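Local atomic coordinates of PhnB-like domain-containing protein (Pseudomonas aeruginosa, PDB entry 1U69), a protein that is of unknown function but belongs to the PhnB-like family of the glyoxalase clan and may contribute to drug resistance. Residues I120-S131 / I150-F159; N7-A17 / I61-F72. All coordinates share one frame; numbering follows the deposited sequence.

How the interactions relate
Interaction 2 comes first along the chain: strand 7-13 waits while helix 17-27 and strands 31-38 and 51-58 are laid down, and strand 61-67 then returns beside it, closing a loop of 43 residues. This completes one four-stranded sheet. The chain next builds the second sheet, of the same strand order, and leaves it through strand 117-122. Interaction 1 begins there, and its shorter loop of 18 residues, which includes helix 134-144, brings helix 152-159 back against helix 123-129. The two loops follow in series without nesting or crossing. Their centres lie about 32 Å apart on opposite sides of the chain's centre, and both contacts reach the second subunit.

Interaction 1. Residues I120-S131 / I150-F159; sequences ITPRVLSEAIAS and IDIATIEKAF
Helices 123-129 and 152-159 run in nearly the same direction, with 22° between their axes and a closest approach of 9.7 Å. Leu-125 faces Ile-155 and Ala-128 faces Phe-159 in the backbone register. Before the helices begin, a water bridges the two segments, donating to Ile-120 O and accepting from Ile-150 N. Asp-151 N-caps the second helix: its OD2 takes Thr-154 N and Thr-154 OG1 from opposite faces of the carboxylate.

The side-chain contact between the segments is almost wholly apolar. The ring of Pro-122, itself at the N-cap position of its helix, packs against two isoleucines, its CG lying 3.5 Å from Ile-152 CG1 and 3.6 Å from Ile-150 CG2, with CD turned to Ile-150 and CB to Ile-152. Ile-152 offers its other branch to Val-124, whose CG1 also comes to 3.6 Å from Glu-156 CG, the two side chains meeting at about a right angle. Leu-125 forks between partners: CD2 lies 3.8 Å from Ile-150 CD1, while CD1 meets Ile-155 CD1 at 3.9 Å. With CG anti to the backbone N (chi1 -174°), Phe-159 extends its ring toward the end of the first helix. There Phe-159 CD1 rests 3.6 Å from Ala-128 CB, and Ser-131 OG lies at the ring edge, in its plane, 3.8 Å from Phe-159 CZ.

Helix 134-144 packs on the end of this pair, touching Ala-128 through Ala-140 and Phe-159 through Ala-136, while Arg-139 donates hydrogen bonds to the carbonyl oxygens of Ala-158 and Phe-159. At the other end, Pro-122 and Ile-152 both touch Thr-90 of helix 87-99. Helix 123-129 continues directly from strand 117-122, which is hydrogen-bonded to strand 78-84, and helix 152-159 is laid against it.

Interaction 2. Residues N7-A17 / I61-F72; sequences NTICLWYDSAA and IPCLGLNGGPAF
Trp-12 donates its indole NE1 to Gly-69 O at 2.8 Å, with the acceptor almost exactly in the ring plane. A second side-chain bond ties the two segments together at this end: Asn-67 OD1 accepts Ala-17 N at 2.9 Å on a lone pair in the carbonyl plane, holding the start of helix 17-27 against the end of strand 61-67. Its ND2 bonds to Val-51 O, so both ends of this amide are engaged. Tyr-13 O receives Gly-68 N at 3.0 Å and, weakly, Gly-69 N.

Upstream of this end, five backbone bonds zip strands 7-13 and 61-67 together. Ile-9 and Leu-11 each donate to one residue and accept from another two places further along, as in a parallel ladder; Tyr-13 N continues the pattern onto Leu-66 O. The pairing joins the strand that is outermost within this chain to its neighbour in a four-stranded mixed sheet of order 1-4-3-2, the βαβββ module of the glyoxalase clan. Residues 7-11 also pair antiparallel with a strand of the second subunit, carrying the sheet across the interface.

Apolar packing flanks the ladder. A chi1 of -163° swings the Trp-12 indole past the carbonyl side of its own residue, alongside Leu-66, with Trp-12 CE3 4.0 Å from Leu-66 CD2. Gly-68 CA sits over one indole face, 3.1 Å above its plane. Phe-72 turns its edge to the other in a T-shaped stack, the planes at 87° and the ring centroids 4.8 Å apart. On the sheet face that bears Ile-9 and Tyr-13, the tyrosine ring presents its edge to the backbone of Gly-65, its hydroxyl bonded to that of Tyr-24, and Ile-9 CD1 reaches Ile-61 CG2 at 3.7 Å.

Interaction 1. Residues I120-S131 / I150-F159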
loop_
_atom_site.group_PDB
_atom_site.type_symbol
_atom_site.label_atom_id
_atom_site.label_comp_id
_atom_site.label_asym_id
_atom_site.label_seq_id
_atom_site.Cartn_x
_atom_site.Cartn_y
_atom_site.Cartn_z
ATOM N N ILE A 120 10.207 -3.217 -14.737
ATOM C CA ILE A 120 10.976 -2.239 -14.004
ATOM C C ILE A 120 10.646 -0.906 -14.660
ATOM O O ILE A 120 11.146 -0.590 -15.738
ATOM C CB ILE A 120 12.492 -2.551 -14.044
ATOM C CG1 ILE A 120 12.772 -4.016 -13.633
ATOM C CG2 ILE A 120 13.241 -1.556 -13.174
ATOM C CD1 ILE A 120 12.212 -4.444 -12.324
ATOM N N THR A 121 9.728 -0.185 -14.022
ATOM C CA THR A 121 8.994 0.923 -14.634
ATOM C C THR A 121 9.227 2.223 -13.872
ATOM O O THR A 121 8.650 2.440 -12.815
ATOM C CB THR A 121 7.487 0.601 -14.632
ATOM O OG1 THR A 121 7.262 -0.656 -15.278
ATOM C CG2 THR A 121 6.688 1.614 -15.453
ATOM N N PRO A 122 10.073 3.097 -14.397
ATOM C CA PRO A 122 10.289 4.391 -13.744
ATOM C C PRO A 122 8.975 5.139 -13.505
ATOM O O PRO A 122 8.123 5.157 -14.386
ATOM C CB PRO A 122 11.180 5.123 -14.746
ATOM C CG PRO A 122 11.908 4.042 -15.426
ATOM C CD PRO A 122 10.909 2.934 -15.597
ATOM N N ARG A 123 8.788 5.724 -12.319
ATOM C CA ARG A 123 7.577 6.499 -12.061
ATOM C C ARG A 123 7.398 7.613 -13.112
ATOM O O ARG A 123 6.276 7.975 -13.450
ATOM C CB ARG A 123 7.603 7.107 -10.654
ATOM C CG ARG A 123 7.260 6.119 -9.558
ATOM C CD ARG A 123 6.639 6.758 -8.289
ATOM N NE ARG A 123 6.349 5.765 -7.245
ATOM C CZ ARG A 123 7.276 5.186 -6.495
ATOM N NH1 ARG A 123 8.557 5.484 -6.665
ATOM N NH2 ARG A 123 6.936 4.292 -5.582
ATOM N N VAL A 124 8.512 8.137 -13.606
ATOM C CA VAL A 124 8.516 9.153 -14.674
ATOM C C VAL A 124 7.726 8.676 -15.911
ATOM O O VAL A 124 6.963 9.441 -16.519
ATOM C CB VAL A 124 9.984 9.530 -15.071
ATOM C CG1 VAL A 124 10.030 10.338 -16.381
ATOM C CG2 VAL A 124 10.664 10.293 -13.952
ATOM N N LEU A 125 7.900 7.406 -16.271
ATOM C CA LEU A 125 7.213 6.815 -17.414
ATOM C C LEU A 125 5.718 6.646 -17.164
ATOM O O LEU A 125 4.897 7.007 -18.002
ATOM C CB LEU A 125 7.843 5.461 -17.760
ATOM C CG LEU A 125 7.228 4.672 -18.916
ATOM C CD1 LEU A 125 7.194 5.519 -20.185
ATOM C CD2 LEU A 125 8.009 3.390 -19.115
ATOM N N SER A 126 5.358 6.081 -16.010
ATOM C CA SER A 126 3.949 5.855 -15.686
ATOM C C SER A 126 3.133 7.149 -15.681
ATOM O O SER A 126 2.008 7.196 -16.180
ATOM C CB SER A 126 3.832 5.179 -14.325
ATOM O OG SER A 126 4.369 3.882 -14.408
ATOM N N GLU A 127 3.709 8.188 -15.109
ATOM C CA GLU A 127 3.041 9.482 -15.039
ATOM C C GLU A 127 2.918 10.139 -16.408
ATOM O O GLU A 127 1.908 10.764 -16.704
ATOM C CB GLU A 127 3.779 10.387 -14.070
ATOM C CG GLU A 127 3.725 9.871 -12.646
ATOM C CD GLU A 127 4.459 10.771 -11.690
ATOM O OE1 GLU A 127 5.697 10.614 -11.547
ATOM O OE2 GLU A 127 3.793 11.652 -11.100
ATOM N N ALA A 128 3.924 9.940 -17.253
ATOM C CA ALA A 128 3.919 10.478 -18.613
ATOM C C ALA A 128 2.778 9.903 -19.451
ATOM O O ALA A 128 2.067 10.646 -20.107
ATOM C CB ALA A 128 5.259 10.221 -19.286
ATOM N N ILE A 129 2.595 8.583 -19.398
ATOM C CA ILE A 129 1.594 7.880 -20.192
ATOM C C ILE A 129 0.147 8.144 -19.750
ATOM O O ILE A 129 -0.782 8.036 -20.559
ATOM C CB ILE A 129 1.898 6.342 -20.150
ATOM C CG1 ILE A 129 3.146 6.042 -20.984
ATOM C CG2 ILE A 129 0.724 5.518 -20.638
ATOM C CD1 ILE A 129 3.776 4.706 -20.645
ATOM N N ALA A 130 -0.035 8.467 -18.474
ATOM C CA ALA A 130 -1.366 8.708 -17.913
ATOM C C ALA A 130 -1.716 10.193 -17.872
ATOM O O ALA A 130 -2.755 10.562 -17.326
ATOM C CB ALA A 130 -1.458 8.113 -16.514
ATOM N N SER A 131 -0.852 11.029 -18.444
ATOM C CA SER A 131 -1.015 12.482 -18.396
ATOM C C SER A 131 -2.279 12.930 -19.131
ATOM O O SER A 131 -2.625 12.370 -20.170
ATOM C CB SER A 131 0.206 13.170 -19.019
ATOM O OG SER A 131 0.084 14.589 -18.988
ATOM N N ILE A 150 14.313 0.728 -19.543
ATOM C CA ILE A 150 13.828 2.096 -19.745
ATOM C C ILE A 150 14.928 3.101 -19.467
ATOM O O ILE A 150 15.518 3.074 -18.387
ATOM C CB ILE A 150 12.627 2.412 -18.840
ATOM C CG1 ILE A 150 11.441 1.482 -19.143
ATOM C CG2 ILE A 150 12.205 3.885 -18.989
ATOM C CD1 ILE A 150 10.949 1.515 -20.584
ATOM N N ASP A 151 15.178 3.987 -20.437
ATOM C CA ASP A 151 16.058 5.140 -20.238
ATOM C C ASP A 151 15.214 6.371 -19.942
ATOM O O ASP A 151 14.500 6.882 -20.802
ATOM C CB ASP A 151 16.943 5.391 -21.451
ATOM C CG ASP A 151 17.907 6.535 -21.220
ATOM O OD1 ASP A 151 18.943 6.313 -20.552
ATOM O OD2 ASP A 151 17.667 7.697 -21.607
ATOM N N ILE A 152 15.280 6.815 -18.695
ATOM C CA ILE A 152 14.403 7.860 -18.177
ATOM C C ILE A 152 14.584 9.206 -18.888
ATOM O O ILE A 152 13.610 9.896 -19.178
ATOM C CB ILE A 152 14.615 8.023 -16.657
ATOM C CG1 ILE A 152 14.118 6.769 -15.919
ATOM C CG2 ILE A 152 13.876 9.266 -16.137
ATOM C CD1 ILE A 152 14.536 6.661 -14.462
ATOM N N ALA A 153 15.825 9.570 -19.163
ATOM C CA ALA A 153 16.120 10.846 -19.819
ATOM C C ALA A 153 15.470 10.943 -21.200
ATOM O O ALA A 153 14.977 12.003 -21.588
ATOM C CB ALA A 153 17.629 11.056 -19.916
ATOM N N THR A 154 15.443 9.829 -21.927
ATOM C CA THR A 154 14.862 9.797 -23.264
ATOM C C THR A 154 13.349 9.948 -23.186
ATOM O O THR A 154 12.737 10.617 -24.018
ATOM C CB THR A 154 15.223 8.477 -23.969
ATOM O OG1 THR A 154 16.642 8.395 -24.172
ATOM C CG2 THR A 154 14.631 8.421 -25.370
ATOM N N ILE A 155 12.742 9.304 -22.192
ATOM C CA ILE A 155 11.312 9.440 -21.969
ATOM C C ILE A 155 10.955 10.904 -21.700
ATOM O O ILE A 155 9.975 11.421 -22.238
ATOM C CB ILE A 155 10.845 8.528 -20.801
ATOM C CG1 ILE A 155 10.980 7.047 -21.192
ATOM C CG2 ILE A 155 9.404 8.851 -20.402
ATOM C CD1 ILE A 155 10.168 6.633 -22.428
ATOM N N GLU A 156 11.771 11.568 -20.893
ATOM C CA GLU A 156 11.505 12.942 -20.498
ATOM C C GLU A 156 11.594 13.887 -21.697
ATOM O O GLU A 156 10.815 14.827 -21.801
ATOM C CB GLU A 156 12.480 13.370 -19.397
ATOM C CG GLU A 156 12.195 12.693 -18.060
ATOM C CD GLU A 156 13.231 12.990 -16.990
ATOM O OE1 GLU A 156 14.448 12.963 -17.282
ATOM O OE2 GLU A 156 12.822 13.247 -15.840
ATOM N N LYS A 157 12.519 13.599 -22.612
ATOM C CA LYS A 157 12.736 14.415 -23.810
ATOM C C LYS A 157 11.560 14.252 -24.773
ATOM O O LYS A 157 11.075 15.222 -25.351
ATOM C CB LYS A 157 14.040 14.004 -24.509
ATOM C CG LYS A 157 15.314 14.205 -23.679
ATOM C CD LYS A 157 16.598 13.917 -24.503
ATOM C CE LYS A 157 17.452 12.748 -23.947
ATOM N NZ LYS A 157 17.585 11.603 -24.915
ATOM N N ALA A 158 11.101 13.017 -24.941
ATOM C CA ALA A 158 9.962 12.738 -25.807
ATOM C C ALA A 158 8.700 13.399 -25.258
ATOM O O ALA A 158 7.941 14.010 -26.005
ATOM C CB ALA A 158 9.757 11.240 -25.951
ATOM N N PHE A 159 8.503 13.300 -23.946
ATOM C CA PHE A 159 7.343 13.884 -23.287
ATOM C C PHE A 159 7.310 15.400 -23.461
ATOM O O PHE A 159 6.259 15.976 -23.734
ATOM C CB PHE A 159 7.339 13.545 -21.796
ATOM C CG PHE A 159 6.101 13.993 -21.090
ATOM C CD1 PHE A 159 4.915 13.284 -21.236
ATOM C CD2 PHE A 159 6.104 15.150 -20.314
ATOM C CE1 PHE A 159 3.756 13.694 -20.601
ATOM C CE2 PHE A 159 4.946 15.569 -19.677
ATOM C CZ PHE A 159 3.769 14.838 -19.818
HETATM O O HOH W 1 13.340 -1.013 -17.262
#

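Interaction 2. Residues N7-A17 / I61-F72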
loop_
_atom_site.group_PDB
_atom_site.type_symbol
_atom_site.label_atom_id
_atom_site.label_comp_id
_atom_site.label_asym_id
_atom_site.label_seq_id
_atom_site.Cartn_x
_atom_site.Cartn_y
_atom_site.Cartn_z
ATOM N N ASN A 7 -4.984 -11.779 1.620
ATOM C CA ASN A 7 -4.807 -12.126 0.210
ATOM C C ASN A 7 -3.312 -12.191 -0.075
ATOM O O ASN A 7 -2.582 -11.230 0.154
ATOM C CB ASN A 7 -5.500 -11.079 -0.684
ATOM C CG ASN A 7 -5.478 -11.449 -2.163
ATOM O OD1 ASN A 7 -5.298 -12.609 -2.509
ATOM N ND2 ASN A 7 -5.643 -10.452 -3.048
ATOM N N THR A 8 -2.865 -13.340 -0.555
ATOM C CA THR A 8 -1.445 -13.620 -0.781
ATOM C C THR A 8 -1.232 -13.983 -2.244
ATOM O O THR A 8 -2.017 -14.730 -2.816
ATOM C CB THR A 8 -1.018 -14.799 0.126
ATOM O OG1 THR A 8 -1.252 -14.462 1.508
ATOM C CG2 THR A 8 0.475 -15.087 0.024
ATOM N N ILE A 9 -0.184 -13.444 -2.855
ATOM C CA ILE A 9 0.161 -13.749 -4.245
ATOM C C ILE A 9 0.874 -15.097 -4.254
ATOM O O ILE A 9 1.953 -15.194 -3.695
ATOM C CB ILE A 9 1.068 -12.628 -4.829
ATOM C CG1 ILE A 9 0.282 -11.340 -5.116
ATOM C CG2 ILE A 9 1.730 -13.068 -6.160
ATOM C CD1 ILE A 9 -0.610 -10.832 -4.042
ATOM N N CYS A 10 0.286 -16.117 -4.884
ATOM C CA CYS A 10 0.856 -17.468 -4.935
ATOM C C CYS A 10 1.481 -17.721 -6.302
ATOM O O CYS A 10 0.809 -17.621 -7.314
ATOM C CB CYS A 10 -0.226 -18.511 -4.649
ATOM S SG CYS A 10 0.389 -20.193 -4.504
ATOM N N LEU A 11 2.778 -18.017 -6.317
ATOM C CA LEU A 11 3.520 -18.219 -7.551
ATOM C C LEU A 11 4.029 -19.648 -7.583
ATOM O O LEU A 11 4.571 -20.133 -6.592
ATOM C CB LEU A 11 4.687 -17.246 -7.622
ATOM C CG LEU A 11 4.246 -15.781 -7.728
ATOM C CD1 LEU A 11 5.426 -14.880 -7.454
ATOM C CD2 LEU A 11 3.634 -15.515 -9.092
ATOM N N TRP A 12 3.849 -20.299 -8.732
ATOM C CA TRP A 12 4.165 -21.717 -8.929
ATOM C C TRP A 12 5.626 -21.868 -9.330
ATOM O O TRP A 12 6.110 -21.158 -10.214
ATOM C CB TRP A 12 3.261 -22.281 -10.031
ATOM C CG TRP A 12 3.154 -23.771 -10.124
ATOM C CD1 TRP A 12 4.091 -24.635 -10.604
ATOM C CD2 TRP A 12 2.021 -24.559 -9.770
ATOM N NE1 TRP A 12 3.609 -25.920 -10.557
ATOM C CE2 TRP A 12 2.340 -25.905 -10.051
ATOM C CE3 TRP A 12 0.764 -24.271 -9.245
ATOM C CZ2 TRP A 12 1.456 -26.952 -9.808
ATOM C CZ3 TRP A 12 -0.119 -25.316 -9.001
ATOM C CH2 TRP A 12 0.235 -26.639 -9.276
ATOM N N TYR A 13 6.320 -22.793 -8.678
ATOM C CA TYR A 13 7.701 -23.145 -9.017
ATOM C C TYR A 13 7.829 -24.655 -9.172
ATOM O O TYR A 13 7.029 -25.414 -8.631
ATOM C CB TYR A 13 8.680 -22.665 -7.931
ATOM C CG TYR A 13 8.722 -21.168 -7.793
ATOM C CD1 TYR A 13 9.598 -20.402 -8.553
ATOM C CD2 TYR A 13 7.867 -20.512 -6.903
ATOM C CE1 TYR A 13 9.608 -19.025 -8.458
ATOM C CE2 TYR A 13 7.878 -19.142 -6.792
ATOM C CZ TYR A 13 8.740 -18.401 -7.566
ATOM O OH TYR A 13 8.701 -17.030 -7.453
ATOM N N ASP A 14 8.838 -25.067 -9.935
ATOM C CA ASP A 14 9.250 -26.456 -10.066
ATOM C C ASP A 14 10.421 -26.690 -9.103
ATOM O O ASP A 14 11.593 -26.510 -9.462
ATOM C CB ASP A 14 9.688 -26.706 -11.511
ATOM C CG ASP A 14 10.025 -28.148 -11.790
ATOM O OD1 ASP A 14 9.759 -29.007 -10.938
ATOM O OD2 ASP A 14 10.555 -28.493 -12.863
ATOM N N SER A 15 10.099 -27.066 -7.878
ATOM C CA SER A 15 11.089 -27.324 -6.838
ATOM C C SER A 15 12.109 -26.199 -6.597
ATOM O O SER A 15 13.254 -26.491 -6.268
ATOM C CB SER A 15 11.872 -28.592 -7.191
ATOM O OG SER A 15 12.935 -28.252 -8.072
ATOM N N ALA A 16 11.734 -24.941 -6.792
ATOM C CA ALA A 16 12.679 -23.826 -6.668
ATOM C C ALA A 16 12.170 -22.660 -5.813
ATOM O O ALA A 16 12.790 -21.588 -5.812
ATOM C CB ALA A 16 13.027 -23.314 -8.049
ATOM N N ALA A 17 11.062 -22.846 -5.087
ATOM C CA ALA A 17 10.438 -21.743 -4.347
ATOM C C ALA A 17 11.375 -21.074 -3.352
ATOM O O ALA A 17 11.388 -19.848 -3.238
ATOM C CB ALA A 17 9.156 -22.212 -3.631
ATOM N N ILE A 61 4.226 -6.602 -0.805
ATOM C CA ILE A 61 3.316 -7.630 -1.305
ATOM C C ILE A 61 3.589 -8.971 -0.621
ATOM O O ILE A 61 4.693 -9.524 -0.749
ATOM C CB ILE A 61 3.459 -7.817 -2.847
ATOM C CG1 ILE A 61 3.232 -6.504 -3.595
ATOM C CG2 ILE A 61 2.493 -8.872 -3.342
ATOM C CD1 ILE A 61 1.915 -5.863 -3.362
ATOM N N PRO A 62 2.595 -9.516 0.076
ATOM C CA PRO A 62 2.734 -10.846 0.676
ATOM C C PRO A 62 2.620 -11.935 -0.388
ATOM O O PRO A 62 1.663 -11.917 -1.171
ATOM C CB PRO A 62 1.553 -10.914 1.659
ATOM C CG PRO A 62 0.505 -10.018 1.047
ATOM C CD PRO A 62 1.278 -8.917 0.363
ATOM N N CYS A 63 3.585 -12.847 -0.418
ATOM C CA CYS A 63 3.657 -13.876 -1.443
ATOM C C CYS A 63 3.859 -15.247 -0.841
ATOM O O CYS A 63 4.296 -15.378 0.304
ATOM C CB CYS A 63 4.792 -13.595 -2.417
ATOM S SG CYS A 63 4.711 -12.036 -3.303
ATOM N N LEU A 64 3.507 -16.260 -1.633
ATOM C CA LEU A 64 3.735 -17.662 -1.311
ATOM C C LEU A 64 4.328 -18.305 -2.563
ATOM O O LEU A 64 3.756 -18.176 -3.645
ATOM C CB LEU A 64 2.402 -18.336 -0.952
ATOM C CG LEU A 64 2.453 -19.742 -0.344
ATOM C CD1 LEU A 64 2.935 -19.660 1.103
ATOM C CD2 LEU A 64 1.082 -20.413 -0.432
ATOM N N GLY A 65 5.481 -18.958 -2.418
ATOM C CA GLY A 65 6.069 -19.756 -3.487
ATOM C C GLY A 65 5.660 -21.204 -3.268
ATOM O O GLY A 65 5.896 -21.756 -2.188
ATOM N N LEU A 66 5.057 -21.817 -4.281
ATOM C CA LEU A 66 4.528 -23.173 -4.176
ATOM C C LEU A 66 5.323 -24.099 -5.063
ATOM O O LEU A 66 5.376 -23.897 -6.268
ATOM C CB LEU A 66 3.063 -23.178 -4.623
ATOM C CG LEU A 66 2.330 -24.519 -4.751
ATOM C CD1 LEU A 66 2.274 -25.298 -3.451
ATOM C CD2 LEU A 66 0.901 -24.239 -5.229
ATOM N N ASN A 67 5.930 -25.124 -4.464
ATOM C CA ASN A 67 6.607 -26.163 -5.235
ATOM C C ASN A 67 5.609 -27.186 -5.768
ATOM O O ASN A 67 5.327 -28.200 -5.137
ATOM C CB ASN A 67 7.699 -26.829 -4.396
ATOM C CG ASN A 67 8.916 -25.933 -4.229
ATOM O OD1 ASN A 67 9.230 -25.144 -5.125
ATOM N ND2 ASN A 67 9.602 -26.041 -3.088
ATOM N N GLY A 68 5.103 -26.918 -6.963
ATOM C CA GLY A 68 4.088 -27.752 -7.575
ATOM C C GLY A 68 4.566 -28.559 -8.748
ATOM O O GLY A 68 3.756 -29.238 -9.372
ATOM N N GLY A 69 5.858 -28.514 -9.067
ATOM C CA GLY A 69 6.383 -29.272 -10.186
ATOM C C GLY A 69 6.226 -28.540 -11.503
ATOM O O GLY A 69 5.844 -27.375 -11.540
ATOM N N PRO A 70 6.547 -29.211 -12.607
ATOM C CA PRO A 70 6.467 -28.596 -13.940
ATOM C C PRO A 70 5.074 -28.474 -14.578
ATOM O O PRO A 70 5.029 -28.185 -15.778
ATOM C CB PRO A 70 7.357 -29.528 -14.788
ATOM C CG PRO A 70 7.225 -30.798 -14.152
ATOM C CD PRO A 70 7.085 -30.582 -12.663
ATOM N N ALA A 71 3.983 -28.638 -13.826
ATOM C CA ALA A 71 2.662 -28.797 -14.435
ATOM C C ALA A 71 2.191 -27.527 -15.107
ATOM O O ALA A 71 1.514 -27.582 -16.123
ATOM C CB ALA A 71 1.621 -29.251 -13.411
ATOM N N PHE A 72 2.541 -26.385 -14.530
ATOM C CA PHE A 72 2.125 -25.102 -15.089
ATOM C C PHE A 72 3.320 -24.198 -15.349
ATOM O O PHE A 72 4.342 -24.272 -14.648
ATOM C CB PHE A 72 1.107 -24.421 -14.159
ATOM C CG PHE A 72 -0.118 -25.255 -13.895
ATOM C CD1 PHE A 72 -1.088 -25.431 -14.886
ATOM C CD2 PHE A 72 -0.293 -25.894 -12.682
ATOM C CE1 PHE A 72 -2.219 -26.208 -14.651
ATOM C CE2 PHE A 72 -1.427 -26.675 -12.440
ATOM C CZ PHE A 72 -2.385 -26.833 -13.425
#